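Multisubunit Na+/H+ antiporter, D subunit (PDB 6Z16) is subunit D of a multisubunit Na+/H+ antiporter, a membrane protein that probably helps exchange sodium ions for protons across the cell membrane. Local coordinates at residues A232-P237 against Y293-Y298. Residues are numbered along the deposited sequence; the frame is centred on the assembly and turned at random.
Sequences AYYAPP and YNDMRY
Arg-297 and Tyr-234 join two interhelical turns in the transmembrane fold of the Mrp antiporter/complex I family: the Pro-Pro link between helices 229-234 and 238-247, and the short connection between helices 268-292 and 296-315. Tyr-234 CG stands anti to the backbone N (chi1 -170°), beside the carbonyl carbon and 3.8 Å from Tyr-298 OH. Its CB lies 4.2 Å from the same hydroxyl, which sits over one face of the ring. Further out, Tyr-234 CD1 meets Tyr-298 CE2 at 3.6 Å. The two rings are nearly parallel, at 17°, but strongly displaced, with little of one over the other. Tyr-234 CE1 next reaches Asp-295 OD2 at 3.5 Å, the carboxylate plane turned steeply against the ring, and at the tip Tyr-234 OH is 3.8 Å from that oxygen. Beside this ring, the Arg-297 chain bends at chi3, and its guanidinium lies against the Pro-Pro link. Arg-297 NH2 bonds to Pro-236 O and, weakly, to Tyr-233 O and Tyr-234 O. An alanine here would probably leave the Pro-236 carbonyl without its guanidinium donor and the turn less firmly tied to helix 296-315. The 2.6 Å bond from Arg-297 NH2 to Pro-236 O lies close to the guanidinium plane and in the carbonyl plane.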
loop_
_atom_site.group_PDB
_atom_site.type_symbol
_atom_site.label_atom_id
_atom_site.label_comp_id
_atom_site.label_asym_id
_atom_site.label_seq_id
_atom_site.Cartn_x
_atom_site.Cartn_y
_atom_site.Cartn_z
ATOM N N ALA D 232 52.086 -25.189 -33.182
ATOM C CA ALA D 232 50.869 -25.329 -32.390
ATOM C C ALA D 232 50.640 -26.771 -31.972
ATOM O O ALA D 232 50.186 -27.033 -30.855
ATOM C CB ALA D 232 49.667 -24.814 -33.175
ATOM N N TYR D 233 50.952 -27.725 -32.847
ATOM C CA TYR D 233 50.818 -29.109 -32.423
ATOM C C TYR D 233 52.094 -29.659 -31.811
ATOM O O TYR D 233 52.073 -30.761 -31.265
ATOM C CB TYR D 233 50.366 -30.002 -33.579
ATOM C CG TYR D 233 48.916 -29.839 -33.977
ATOM C CD1 TYR D 233 48.064 -28.994 -33.277
ATOM C CD2 TYR D 233 48.381 -30.587 -35.009
ATOM C CE1 TYR D 233 46.745 -28.856 -33.637
ATOM C CE2 TYR D 233 47.056 -30.462 -35.371
ATOM C CZ TYR D 233 46.245 -29.596 -34.681
ATOM O OH TYR D 233 44.927 -29.471 -35.037
ATOM N N TYR D 234 53.200 -28.930 -31.880
ATOM C CA TYR D 234 54.361 -29.328 -31.103
ATOM C C TYR D 234 54.209 -28.962 -29.636
ATOM O O TYR D 234 54.872 -29.563 -28.786
ATOM C CB TYR D 234 55.622 -28.689 -31.684
ATOM C CG TYR D 234 56.899 -29.232 -31.102
ATOM C CD1 TYR D 234 57.364 -30.484 -31.466
ATOM C CD2 TYR D 234 57.635 -28.500 -30.187
ATOM C CE1 TYR D 234 58.527 -30.994 -30.936
ATOM C CE2 TYR D 234 58.802 -29.000 -29.652
ATOM C CZ TYR D 234 59.242 -30.248 -30.030
ATOM O OH TYR D 234 60.404 -30.757 -29.504
ATOM N N ALA D 235 53.338 -28.000 -29.320
ATOM C CA ALA D 235 53.085 -27.588 -27.935
ATOM C C ALA D 235 52.376 -28.575 -26.984
ATOM O O ALA D 235 52.934 -28.839 -25.913
ATOM C CB ALA D 235 52.314 -26.267 -27.945
ATOM N N PRO D 236 51.179 -29.115 -27.273
ATOM C CA PRO D 236 50.323 -29.641 -26.186
ATOM C C PRO D 236 50.789 -30.998 -25.687
ATOM O O PRO D 236 51.662 -31.623 -26.304
ATOM C CB PRO D 236 48.952 -29.757 -26.861
ATOM C CG PRO D 236 49.274 -30.103 -28.212
ATOM C CD PRO D 236 50.524 -29.366 -28.571
ATOM N N PRO D 237 50.246 -31.483 -24.566
ATOM C CA PRO D 237 50.535 -32.858 -24.137
ATOM C C PRO D 237 49.865 -33.895 -25.028
ATOM O O PRO D 237 49.060 -33.585 -25.907
ATOM C CB PRO D 237 49.980 -32.909 -22.711
ATOM C CG PRO D 237 50.004 -31.511 -22.254
ATOM C CD PRO D 237 49.666 -30.698 -23.462
ATOM N N TYR D 293 62.430 -34.157 -41.125
ATOM C CA TYR D 293 62.629 -34.143 -39.680
ATOM C C TYR D 293 63.079 -35.486 -39.125
ATOM O O TYR D 293 62.646 -36.544 -39.588
ATOM C CB TYR D 293 61.352 -33.704 -38.964
ATOM C CG TYR D 293 61.122 -32.219 -39.018
ATOM C CD1 TYR D 293 61.784 -31.374 -38.138
ATOM C CD2 TYR D 293 60.261 -31.660 -39.945
ATOM C CE1 TYR D 293 61.591 -30.020 -38.177
ATOM C CE2 TYR D 293 60.064 -30.302 -39.996
ATOM C CZ TYR D 293 60.728 -29.489 -39.105
ATOM O OH TYR D 293 60.535 -28.131 -39.142
ATOM N N ASN D 294 63.952 -35.425 -38.123
ATOM C CA ASN D 294 64.318 -36.559 -37.282
ATOM C C ASN D 294 63.668 -36.441 -35.908
ATOM O O ASN D 294 64.283 -36.729 -34.881
ATOM C CB ASN D 294 65.830 -36.676 -37.141
ATOM C CG ASN D 294 66.517 -36.955 -38.455
ATOM O OD1 ASN D 294 67.300 -36.142 -38.941
ATOM N ND2 ASN D 294 66.227 -38.107 -39.043
ATOM N N ASP D 295 62.418 -35.986 -35.882
ATOM C CA ASP D 295 61.671 -35.748 -34.656
ATOM C C ASP D 295 60.279 -36.331 -34.848
ATOM O O ASP D 295 59.632 -36.041 -35.857
ATOM C CB ASP D 295 61.605 -34.252 -34.361
ATOM C CG ASP D 295 61.189 -33.954 -32.954
ATOM O OD1 ASP D 295 60.975 -34.909 -32.196
ATOM O OD2 ASP D 295 61.076 -32.765 -32.602
ATOM N N MET D 296 59.818 -37.134 -33.879
ATOM C CA MET D 296 58.641 -37.984 -34.082
ATOM C C MET D 296 57.364 -37.171 -34.247
ATOM O O MET D 296 56.551 -37.448 -35.146
ATOM C CB MET D 296 58.484 -38.959 -32.914
ATOM C CG MET D 296 59.540 -40.029 -32.828
ATOM S SD MET D 296 59.211 -41.279 -31.576
ATOM C CE MET D 296 59.660 -40.414 -30.081
ATOM N N ARG D 297 57.175 -36.164 -33.383
ATOM C CA ARG D 297 55.969 -35.343 -33.420
ATOM C C ARG D 297 55.856 -34.584 -34.735
ATOM O O ARG D 297 54.776 -34.537 -35.328
ATOM C CB ARG D 297 55.952 -34.379 -32.231
ATOM C CG ARG D 297 55.764 -35.048 -30.877
ATOM C CD ARG D 297 56.026 -34.091 -29.731
ATOM N NE ARG D 297 55.000 -33.092 -29.481
ATOM C CZ ARG D 297 54.099 -33.179 -28.512
ATOM N NH1 ARG D 297 54.104 -34.214 -27.687
ATOM N NH2 ARG D 297 53.209 -32.215 -28.350
ATOM N N TYR D 298 56.976 -34.046 -35.236
ATOM C CA TYR D 298 56.963 -33.353 -36.522
ATOM C C TYR D 298 56.646 -34.285 -37.677
ATOM O O TYR D 298 55.966 -33.876 -38.625
ATOM C CB TYR D 298 58.297 -32.664 -36.781
ATOM C CG TYR D 298 58.482 -31.387 -36.015
ATOM C CD1 TYR D 298 57.795 -30.241 -36.383
ATOM C CD2 TYR D 298 59.367 -31.311 -34.959
ATOM C CE1 TYR D 298 57.960 -29.066 -35.700
ATOM C CE2 TYR D 298 59.545 -30.130 -34.269
ATOM C CZ TYR D 298 58.837 -29.013 -34.647
ATOM O OH TYR D 298 59.002 -27.830 -33.972
#